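2-dehydropantoate 2-reductase (Porphyromonas gingivalis, PDB 2QYT) probably catalyses the NADPH-dependent reduction of 2-dehydropantoate (ketopantoate) to (R)-pantoate, the second step in making pantoate from 3-methyl-2-oxobutanoate on the way to pantothenate. Local coordinates at residues 39-45 against 71-77; 8-14 against 84-90. All blocks are in the same frame, centred on the assembly; numbering follows the deposited sequence.

Interaction 1: 39-45 against 71-77. With SO4 (sulfate ion), chain C.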
ATOM      1  N   GLU A  39       9.683 -18.152   7.531  1.00 20.52           N
ATOM      2  CA  GLU A  39       9.592 -17.489   8.836  1.00 20.03           C
ATOM      3  C   GLU A  39       8.903 -16.140   8.628  1.00 18.55           C
ATOM      4  O   GLU A  39       9.324 -15.364   7.793  1.00 19.65           O
ATOM      5  CB  GLU A  39      10.986 -17.292   9.472  1.00 18.71           C
ATOM      6  CG  GLU A  39      11.691 -18.584   9.792  1.00 21.75           C
ATOM      7  CD  GLU A  39      13.086 -18.379  10.388  1.00 22.75           C
ATOM      8  OE1 GLU A  39      13.493 -17.207  10.659  1.00 23.55           O
ATOM      9  OE2 GLU A  39      13.791 -19.406  10.568  1.00 28.56           O
ATOM     10  N   VAL A  40       7.850 -15.858   9.395  1.00 16.60           N
ATOM     11  CA  VAL A  40       7.101 -14.626   9.278  1.00 16.02           C
ATOM     12  C   VAL A  40       7.127 -13.863  10.612  1.00 15.85           C
ATOM     13  O   VAL A  40       6.685 -14.367  11.644  1.00 15.69           O
ATOM     14  CB  VAL A  40       5.610 -14.912   8.784  1.00 15.38           C
ATOM     15  CG1 VAL A  40       4.779 -13.636   8.648  1.00 15.53           C
ATOM     16  CG2 VAL A  40       5.641 -15.562   7.447  1.00 14.21           C
ATOM     17  N   SER A  41       7.650 -12.647  10.570  1.00 15.68           N
ATOM     18  CA  SER A  41       7.710 -11.794  11.756  1.00 15.46           C
ATOM     19  C   SER A  41       6.862 -10.571  11.564  1.00 15.77           C
ATOM     20  O   SER A  41       6.655 -10.141  10.432  1.00 14.56           O
ATOM     21  CB  SER A  41       9.176 -11.423  12.033  1.00 16.32           C
ATOM     22  OG  SER A  41       9.950 -12.638  12.059  1.00 11.58           O
ATOM     23  N   TRP A  42       6.355 -10.050  12.679  1.00 15.81           N
ATOM     24  CA  TRP A  42       5.482  -8.890  12.715  1.00 15.41           C
ATOM     25  C   TRP A  42       6.020  -7.853  13.641  1.00 14.65           C
ATOM     26  O   TRP A  42       6.484  -8.171  14.735  1.00 14.14           O
ATOM     27  CB  TRP A  42       4.097  -9.282  13.236  1.00 16.68           C
ATOM     28  CG  TRP A  42       3.369 -10.257  12.379  1.00 16.39           C
ATOM     29  CD1 TRP A  42       3.626 -10.574  11.065  1.00 16.71           C
ATOM     30  CD2 TRP A  42       2.240 -11.046  12.764  1.00 16.59           C
ATOM     31  NE1 TRP A  42       2.721 -11.529  10.614  1.00 16.30           N
ATOM     32  CE2 TRP A  42       1.880 -11.851  11.642  1.00 15.96           C
ATOM     33  CE3 TRP A  42       1.535 -11.193  13.955  1.00 15.41           C
ATOM     34  CZ2 TRP A  42       0.819 -12.765  11.680  1.00 17.37           C
ATOM     35  CZ3 TRP A  42       0.491 -12.104  13.992  1.00 16.29           C
ATOM     36  CH2 TRP A  42       0.138 -12.873  12.865  1.00 15.51           C
ATOM     37  N   ILE A  43       5.968  -6.594  13.218  1.00 14.23           N
ATOM     38  CA  ILE A  43       6.314  -5.519  14.117  1.00 14.23           C
ATOM     39  C   ILE A  43       5.033  -4.807  14.458  1.00 14.96           C
ATOM     40  O   ILE A  43       4.438  -4.229  13.603  1.00 17.00           O
ATOM     41  CB  ILE A  43       7.332  -4.538  13.508  1.00 13.81           C
ATOM     42  CG1 ILE A  43       8.582  -5.304  13.007  1.00 12.42           C
ATOM     43  CG2 ILE A  43       7.623  -3.330  14.478  1.00  9.85           C
ATOM     44  CD1 ILE A  43       9.450  -6.041  14.124  1.00 11.83           C
ATOM     45  N   ALA A  44       4.633  -4.841  15.718  1.00 16.19           N
ATOM     46  CA  ALA A  44       3.380  -4.250  16.150  1.00 17.68           C
ATOM     47  C   ALA A  44       3.716  -3.635  17.462  1.00 18.97           C
ATOM     48  O   ALA A  44       4.763  -3.942  18.012  1.00 19.41           O
ATOM     49  CB  ALA A  44       2.340  -5.307  16.350  1.00 17.06           C
ATOM     50  N   ARG A  45       2.852  -2.760  17.981  1.00 20.75           N
ATOM     51  CA  ARG A  45       3.151  -2.153  19.267  1.00 22.33           C
ATOM     52  C   ARG A  45       1.977  -1.985  20.174  1.00 22.04           C
ATOM     53  O   ARG A  45       0.813  -2.223  19.781  1.00 22.40           O
ATOM     54  CB  ARG A  45       3.883  -0.826  19.077  1.00 24.83           C
ATOM     55  CG  ARG A  45       3.327   0.113  18.006  1.00 28.78           C
ATOM     56  CD  ARG A  45       4.472   1.049  17.588  1.00 36.60           C
ATOM     57  NE  ARG A  45       5.000   0.724  16.254  1.00 43.44           N
ATOM     58  CZ  ARG A  45       6.184   0.158  15.964  1.00 45.20           C
ATOM     59  NH1 ARG A  45       7.072  -0.175  16.924  1.00 46.99           N
ATOM     60  NH2 ARG A  45       6.500  -0.039  14.677  1.00 41.86           N
ATOM     61  N   PRO A  71       2.356 -16.017  14.262  1.00 16.84           N
ATOM     62  CA  PRO A  71       3.592 -15.695  13.554  1.00 16.44           C
ATOM     63  C   PRO A  71       4.790 -16.443  14.147  1.00 17.96           C
ATOM     64  O   PRO A  71       4.713 -16.972  15.253  1.00 18.59           O
ATOM     65  CB  PRO A  71       3.753 -14.196  13.837  1.00 18.06           C
ATOM     66  CG  PRO A  71       3.237 -14.044  15.272  1.00 16.10           C
ATOM     67  CD  PRO A  71       2.099 -15.091  15.398  1.00 16.14           C
ATOM     68  N   THR A  72       5.903 -16.473  13.422  1.00 17.96           N
ATOM     69  CA  THR A  72       7.166 -16.993  13.971  1.00 17.44           C
ATOM     70  C   THR A  72       7.572 -16.054  15.084  1.00 17.79           C
ATOM     71  O   THR A  72       8.048 -16.490  16.108  1.00 16.15           O
ATOM     72  CB  THR A  72       8.285 -17.027  12.909  1.00 16.43           C
ATOM     73  OG1 THR A  72       7.739 -17.640  11.748  1.00 17.65           O
ATOM     74  CG2 THR A  72       9.574 -17.857  13.407  1.00 18.51           C
ATOM     75  N   CYS A  73       7.399 -14.758  14.856  1.00 18.83           N
ATOM     76  CA  CYS A  73       7.889 -13.815  15.834  1.00 19.29           C
ATOM     77  C   CYS A  73       7.017 -12.584  15.728  1.00 18.69           C
ATOM     78  O   CYS A  73       6.622 -12.188  14.630  1.00 17.81           O
ATOM     79  CB  CYS A  73       9.389 -13.526  15.572  1.00 19.43           C
ATOM     80  SG  CYS A  73      10.082 -12.133  16.507  1.00 21.91           S
ATOM     81  N   VAL A  74       6.670 -12.015  16.885  1.00 18.54           N
ATOM     82  CA  VAL A  74       5.966 -10.736  16.924  1.00 17.96           C
ATOM     83  C   VAL A  74       6.581  -9.912  18.050  1.00 17.49           C
ATOM     84  O   VAL A  74       6.829 -10.414  19.147  1.00 16.50           O
ATOM     85  CB  VAL A  74       4.407 -10.861  17.096  1.00 18.08           C
ATOM     86  CG1 VAL A  74       4.075 -11.511  18.485  1.00 17.39           C
ATOM     87  CG2 VAL A  74       3.742  -9.458  17.022  1.00 14.96           C
ATOM     88  N   THR A  75       6.833  -8.635  17.753  1.00 16.88           N
ATOM     89  CA  THR A  75       7.596  -7.789  18.667  1.00 15.83           C
ATOM     90  C   THR A  75       7.398  -6.319  18.289  1.00 16.38           C
ATOM     91  O   THR A  75       6.887  -6.059  17.214  1.00 17.32           O
ATOM     92  CB  THR A  75       9.123  -8.203  18.718  1.00 15.42           C
ATOM     93  OG1 THR A  75       9.787  -7.342  19.610  1.00 11.11           O
ATOM     94  CG2 THR A  75       9.847  -8.112  17.348  1.00 16.09           C
ATOM     95  N   ASP A  76       7.746  -5.376  19.185  1.00 16.83           N
ATOM     96  CA  ASP A  76       7.821  -3.946  18.815  1.00 17.47           C
ATOM     97  C   ASP A  76       9.236  -3.536  18.438  1.00 16.31           C
ATOM     98  O   ASP A  76       9.478  -2.377  18.181  1.00 14.98           O
ATOM     99  CB  ASP A  76       7.249  -2.999  19.911  1.00 16.78           C
ATOM    100  CG  ASP A  76       7.847  -3.234  21.260  1.00 21.14           C
ATOM    101  OD1 ASP A  76       8.789  -4.044  21.375  1.00 22.83           O
ATOM    102  OD2 ASP A  76       7.376  -2.596  22.229  1.00 24.84           O
ATOM    103  N   ASN A  77      10.162  -4.492  18.427  1.00 16.64           N
ATOM    104  CA  ASN A  77      11.591  -4.189  18.205  1.00 18.10           C
ATOM    105  C   ASN A  77      12.224  -4.885  16.985  1.00 18.04           C
ATOM    106  O   ASN A  77      12.583  -6.054  17.069  1.00 19.96           O
ATOM    107  CB  ASN A  77      12.381  -4.527  19.448  1.00 17.14           C
ATOM    108  CG  ASN A  77      13.785  -3.889  19.472  1.00 20.74           C
ATOM    109  OD1 ASN A  77      14.369  -3.483  18.439  1.00 20.26           O
ATOM    110  ND2 ASN A  77      14.339  -3.820  20.669  1.00 19.43           N
TER
HETATM  111  S   SO4 C 316       0.709  -1.607  15.012  1.00 28.59           S
HETATM  112  O1  SO4 C 316       0.677  -2.820  14.221  1.00 31.71           O
HETATM  113  O2  SO4 C 316      -0.543  -0.902  14.719  1.00 32.11           O
HETATM  114  O3  SO4 C 316       0.767  -1.892  16.443  1.00 26.19           O
HETATM  115  O4  SO4 C 316       1.871  -0.815  14.556  1.00 31.58           O

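Interaction 2: 8-14 against 84-90. With EDO (1,2-ethanediol), chain G.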
ATOM      1  N   PRO A   8      15.396 -21.161   5.275  1.00 29.87           N
ATOM      2  CA  PRO A   8      14.077 -20.553   5.281  1.00 27.97           C
ATOM      3  C   PRO A   8      14.073 -19.144   4.669  1.00 26.08           C
ATOM      4  O   PRO A   8      15.025 -18.369   4.839  1.00 25.75           O
ATOM      5  CB  PRO A   8      13.685 -20.517   6.764  1.00 28.05           C
ATOM      6  CG  PRO A   8      15.012 -20.572   7.514  1.00 29.34           C
ATOM      7  CD  PRO A   8      15.983 -21.273   6.631  1.00 29.99           C
ATOM      8  N   ILE A   9      13.010 -18.836   3.938  1.00 22.65           N
ATOM      9  CA  ILE A   9      12.778 -17.468   3.498  1.00 20.60           C
ATOM     10  C   ILE A   9      12.173 -16.710   4.682  1.00 18.74           C
ATOM     11  O   ILE A   9      11.411 -17.263   5.446  1.00 17.92           O
ATOM     12  CB  ILE A   9      11.859 -17.427   2.257  1.00 20.88           C
ATOM     13  CG1 ILE A   9      12.536 -18.176   1.111  1.00 22.07           C
ATOM     14  CG2 ILE A   9      11.592 -16.006   1.835  1.00 18.37           C
ATOM     15  CD1 ILE A   9      11.522 -18.664   0.059  1.00 28.72           C
ATOM     16  N   LYS A  10      12.555 -15.453   4.846  1.00 17.50           N
ATOM     17  CA  LYS A  10      12.233 -14.671   6.031  1.00 15.58           C
ATOM     18  C   LYS A  10      11.535 -13.410   5.536  1.00 16.25           C
ATOM     19  O   LYS A  10      12.128 -12.644   4.741  1.00 15.28           O
ATOM     20  CB  LYS A  10      13.537 -14.316   6.760  1.00 15.80           C
ATOM     21  CG  LYS A  10      14.290 -15.547   7.314  1.00 14.77           C
ATOM     22  CD  LYS A  10      15.609 -15.087   7.937  1.00 16.80           C
ATOM     23  CE  LYS A  10      16.548 -16.253   8.230  1.00 20.19           C
ATOM     24  NZ  LYS A  10      17.697 -15.846   9.166  1.00 24.15           N
ATOM     25  N   ILE A  11      10.281 -13.206   5.978  1.00 15.09           N
ATOM     26  CA  ILE A  11       9.512 -12.018   5.676  1.00 16.19           C
ATOM     27  C   ILE A  11       9.131 -11.287   6.956  1.00 16.56           C
ATOM     28  O   ILE A  11       8.651 -11.911   7.904  1.00 17.71           O
ATOM     29  CB  ILE A  11       8.158 -12.398   4.944  1.00 16.90           C
ATOM     30  CG1 ILE A  11       8.433 -13.212   3.687  1.00 19.23           C
ATOM     31  CG2 ILE A  11       7.338 -11.151   4.567  1.00 16.34           C
ATOM     32  CD1 ILE A  11       7.322 -13.067   2.634  1.00 25.75           C
ATOM     33  N   ALA A  12       9.305  -9.971   6.990  1.00 16.24           N
ATOM     34  CA  ALA A  12       8.813  -9.167   8.095  1.00 14.79           C
ATOM     35  C   ALA A  12       7.682  -8.234   7.654  1.00 17.04           C
ATOM     36  O   ALA A  12       7.689  -7.714   6.527  1.00 15.34           O
ATOM     37  CB  ALA A  12       9.918  -8.388   8.671  1.00 14.14           C
ATOM     38  N   VAL A  13       6.723  -8.017   8.551  1.00 17.38           N
ATOM     39  CA  VAL A  13       5.662  -7.069   8.306  1.00 18.55           C
ATOM     40  C   VAL A  13       5.807  -5.946   9.306  1.00 18.08           C
ATOM     41  O   VAL A  13       5.659  -6.174  10.489  1.00 17.43           O
ATOM     42  CB  VAL A  13       4.240  -7.718   8.351  1.00 19.03           C
ATOM     43  CG1 VAL A  13       3.192  -6.729   7.852  1.00 17.68           C
ATOM     44  CG2 VAL A  13       4.206  -8.906   7.446  1.00 19.94           C
ATOM     45  N   PHE A  14       6.052  -4.734   8.797  1.00 17.97           N
ATOM     46  CA  PHE A  14       6.242  -3.555   9.617  1.00 18.97           C
ATOM     47  C   PHE A  14       4.955  -2.723   9.593  1.00 19.63           C
ATOM     48  O   PHE A  14       4.659  -2.050   8.613  1.00 19.46           O
ATOM     49  CB  PHE A  14       7.436  -2.738   9.068  1.00 18.62           C
ATOM     50  CG  PHE A  14       7.833  -1.563   9.944  1.00 19.05           C
ATOM     51  CD1 PHE A  14       8.476  -1.772  11.157  1.00 16.70           C
ATOM     52  CD2 PHE A  14       7.579  -0.258   9.541  1.00 18.49           C
ATOM     53  CE1 PHE A  14       8.864  -0.726  11.956  1.00 17.51           C
ATOM     54  CE2 PHE A  14       7.939   0.815  10.348  1.00 18.47           C
ATOM     55  CZ  PHE A  14       8.596   0.575  11.565  1.00 19.67           C
ATOM     56  N   VAL A  84      16.131  -9.914   7.109  1.00 16.15           N
ATOM     57  CA  VAL A  84      15.125 -10.775   6.468  1.00 14.64           C
ATOM     58  C   VAL A  84      15.249 -10.680   4.939  1.00 15.08           C
ATOM     59  O   VAL A  84      16.033  -9.870   4.398  1.00 14.38           O
ATOM     60  CB  VAL A  84      13.649 -10.390   6.886  1.00 15.22           C
ATOM     61  CG1 VAL A  84      13.431 -10.535   8.413  1.00 14.80           C
ATOM     62  CG2 VAL A  84      13.347  -8.976   6.498  1.00 12.92           C
ATOM     63  N   ASP A  85      14.471 -11.485   4.227  1.00 13.43           N
ATOM     64  CA  ASP A  85      14.474 -11.392   2.764  1.00 14.75           C
ATOM     65  C   ASP A  85      13.539 -10.292   2.186  1.00 14.77           C
ATOM     66  O   ASP A  85      13.878  -9.678   1.182  1.00 14.54           O
ATOM     67  CB  ASP A  85      14.227 -12.789   2.169  1.00 13.97           C
ATOM     68  CG  ASP A  85      15.283 -13.770   2.634  1.00 15.46           C
ATOM     69  OD1 ASP A  85      16.438 -13.543   2.304  1.00 14.82           O
ATOM     70  OD2 ASP A  85      14.999 -14.716   3.382  1.00 18.22           O
ATOM     71  N   TYR A  86      12.399 -10.090   2.843  1.00 14.38           N
ATOM     72  CA  TYR A  86      11.338  -9.163   2.396  1.00 15.68           C
ATOM     73  C   TYR A  86      10.816  -8.439   3.601  1.00 15.11           C
ATOM     74  O   TYR A  86      10.559  -9.047   4.617  1.00 15.00           O
ATOM     75  CB  TYR A  86      10.197  -9.900   1.685  1.00 13.76           C
ATOM     76  CG  TYR A  86      10.691 -10.783   0.540  1.00 14.07           C
ATOM     77  CD1 TYR A  86      10.822 -12.188   0.695  1.00 15.43           C
ATOM     78  CD2 TYR A  86      11.044 -10.220  -0.697  1.00 12.86           C
ATOM     79  CE1 TYR A  86      11.282 -12.999  -0.386  1.00 16.26           C
ATOM     80  CE2 TYR A  86      11.529 -11.041  -1.782  1.00 12.37           C
ATOM     81  CZ  TYR A  86      11.623 -12.400  -1.613  1.00 13.71           C
ATOM     82  OH  TYR A  86      12.053 -13.144  -2.691  1.00 14.82           O
ATOM     83  N   ILE A  87      10.772  -7.121   3.492  1.00 15.18           N
ATOM     84  CA  ILE A  87      10.036  -6.309   4.408  1.00 14.71           C
ATOM     85  C   ILE A  87       8.825  -5.732   3.675  1.00 16.62           C
ATOM     86  O   ILE A  87       8.955  -5.017   2.664  1.00 16.99           O
ATOM     87  CB  ILE A  87      10.878  -5.153   4.970  1.00 15.59           C
ATOM     88  CG1 ILE A  87      12.086  -5.704   5.737  1.00 13.39           C
ATOM     89  CG2 ILE A  87       9.990  -4.203   5.849  1.00 13.07           C
ATOM     90  CD1 ILE A  87      13.189  -4.640   6.023  1.00 14.28           C
ATOM     91  N   LEU A  88       7.646  -6.033   4.218  1.00 15.66           N
ATOM     92  CA  LEU A  88       6.382  -5.400   3.794  1.00 17.78           C
ATOM     93  C   LEU A  88       6.167  -4.205   4.724  1.00 16.89           C
ATOM     94  O   LEU A  88       6.021  -4.374   5.953  1.00 16.78           O
ATOM     95  CB  LEU A  88       5.249  -6.432   3.972  1.00 16.47           C
ATOM     96  CG  LEU A  88       4.814  -7.285   2.793  1.00 17.72           C
ATOM     97  CD1 LEU A  88       5.902  -7.774   1.902  1.00 18.45           C
ATOM     98  CD2 LEU A  88       3.811  -8.415   3.228  1.00 19.66           C
ATOM     99  N   PHE A  89       6.243  -3.013   4.153  1.00 16.51           N
ATOM    100  CA  PHE A  89       6.265  -1.778   4.920  1.00 16.75           C
ATOM    101  C   PHE A  89       4.830  -1.258   4.864  1.00 17.67           C
ATOM    102  O   PHE A  89       4.356  -0.863   3.822  1.00 18.33           O
ATOM    103  CB  PHE A  89       7.289  -0.800   4.295  1.00 16.62           C
ATOM    104  CG  PHE A  89       7.503   0.467   5.091  1.00 16.08           C
ATOM    105  CD1 PHE A  89       8.441   0.505   6.124  1.00 14.95           C
ATOM    106  CD2 PHE A  89       6.758   1.621   4.804  1.00 21.49           C
ATOM    107  CE1 PHE A  89       8.654   1.671   6.867  1.00 16.11           C
ATOM    108  CE2 PHE A  89       6.945   2.825   5.558  1.00 22.68           C
ATOM    109  CZ  PHE A  89       7.916   2.837   6.579  1.00 20.23           C
ATOM    110  N   CYS A  90       4.148  -1.289   6.003  1.00 19.56           N
ATOM    111  CA  CYS A  90       2.705  -1.103   6.105  1.00 20.59           C
ATOM    112  C   CYS A  90       2.313  -0.143   7.221  1.00 22.38           C
ATOM    113  O   CYS A  90       1.218  -0.227   7.763  1.00 22.63           O
ATOM    114  CB  CYS A  90       2.016  -2.468   6.311  1.00 20.00           C
ATOM    115  SG  CYS A  90       2.430  -3.682   5.001  1.00 19.79           S
TER
HETATM  116  C1  EDO G 320      -1.617  -1.236   7.149  1.00 15.83           C
HETATM  117  O1  EDO G 320      -0.962  -2.050   8.125  1.00  5.65           O
HETATM  118  C2  EDO G 320      -2.824  -0.503   7.736  1.00 13.90           C
HETATM  119  O2  EDO G 320      -3.812  -0.434   6.716  1.00 18.20           O
HETATM  120  O   HOH W   1      16.754 -16.515   3.965  1.00 14.33           O

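Interaction 1: 39-45 against 71-77
A proline lies flat against a tryptophan just ahead of strand 73-75: Pro71 CB sits 3.5 Å from the centroid of the six-membered ring of Trp42, almost on the ring normal, a CH-pi contact over the indole face. The strands are the edge pair of the parallel sheet of a Rossmann-type nucleotide-binding domain, with 73-75 outermost and 38-43 next to it, running 12° apart. Thr72, with helical backbone angles, still lies outside the strand. Its OG1 takes the proton of Val40 N at 3.0 Å, where a strand would offer a backbone carbonyl, while Val40 O is shared by Thr72 N at 2.9 Å and, weakly, Cys73 N at 3.3 Å. From there the parallel pattern is regular: Trp42 N bonds to Cys73 O at 2.9 Å, Thr75 N to Trp42 O at 3.1 Å, and Ala44 N to Thr75 O at 3.0 Å. Ser41, Ile43, Cys73 and Thr75 share one face of the sheet, where helix 78-81 packs on Ser41, Ile43 and Thr75; Trp42 and Val74 are on the other, with Trp42 CB 3.8 Å from Val74 CG2. Thr75 turns the chain into that helix. Its OG1 accepts from Asn77 N at 3.1 Å, an ST turn, and is also hydrogen-bonded to Glu80, while Asn77 caps the helix through Ala79 N. Past strand 38-43 the chain meets a sulfate, probably from the crystallisation liquor and also held by Leu16 N; here Arg45 N donates to SO4 O3 at 2.7 Å.

Interaction 2: 8-14 against 84-90
Val84 opens the second segment, which becomes strand 86-89 and lies parallel to strand 9-14, the first strand of the Rossmann-type fold; the two run 17° apart. The side chain of Val84 packs on the strand, its CG2 4.1 Å from Ala12 CB. At Asp85 the chain turns a corner, and the residue ties down the start of the pair twice: Asp85 N donates to Lys10 O at 2.7 Å, and Asp85 OD2 accepts from Lys10 N at 2.9 Å. A water bridges the same carboxylate to the neighbouring backbone, donating to Asp85 OD2 at 2.6 Å and to Pro8 O at 2.7 Å. Tyr86 begins the ladder proper. Its N reaches Lys10 O at 3.2 Å and its O takes Ala12 N at 2.8 Å; the ring meets Ile9 and Ile11 with its edge, and its hydroxyl is hydrogen-bonded to Asp173 O and Arg176 NE of helix 172-183. Ile87 points to the opposite face, with Ala12 and Phe14. Leu88 N bonds to Ala12 O and Leu88 O to Phe14 N, both at 2.9 Å. The Phe89 and Phe14 rings are nearly parallel but slid apart, centroids 5.4 Å distant, and helix 96-103 packs against both through Ile103. Strand 9-14 runs on into the Gly-rich turn, where an ethanediol, probably from the crystallisation liquor, is hydrogen-bonded to Gly17 N and Gly20 N, consistent with a nucleotide site. Cys90 closes the ladder, its N donating to Phe14 O at 2.8 Å.

Both contacts belong to one five-stranded parallel sheet, in the order 73-75, 38-43, 9-14, 86-89, 111-115, the 3-2-1-4-5 order of a Rossmann-type domain. Interaction 1 joins its edge strand to the next, interaction 2 its middle strand, 9-14, to 86-89, and their centres are about 10 Å apart. Strands 38-43 and 9-14 are neighbours, so the two contacts meet directly: Ile43 N lies 2.8 Å from Val13 O and Ser41 O 2.8 Å from Val13 N, probable hydrogen bonds. Along the chain interaction 1 is nested within the loop that interaction 2 closes. Strand 9-14 leads into a GxGxxG-type turn, consistent with NADPH binding at this end of the sheet.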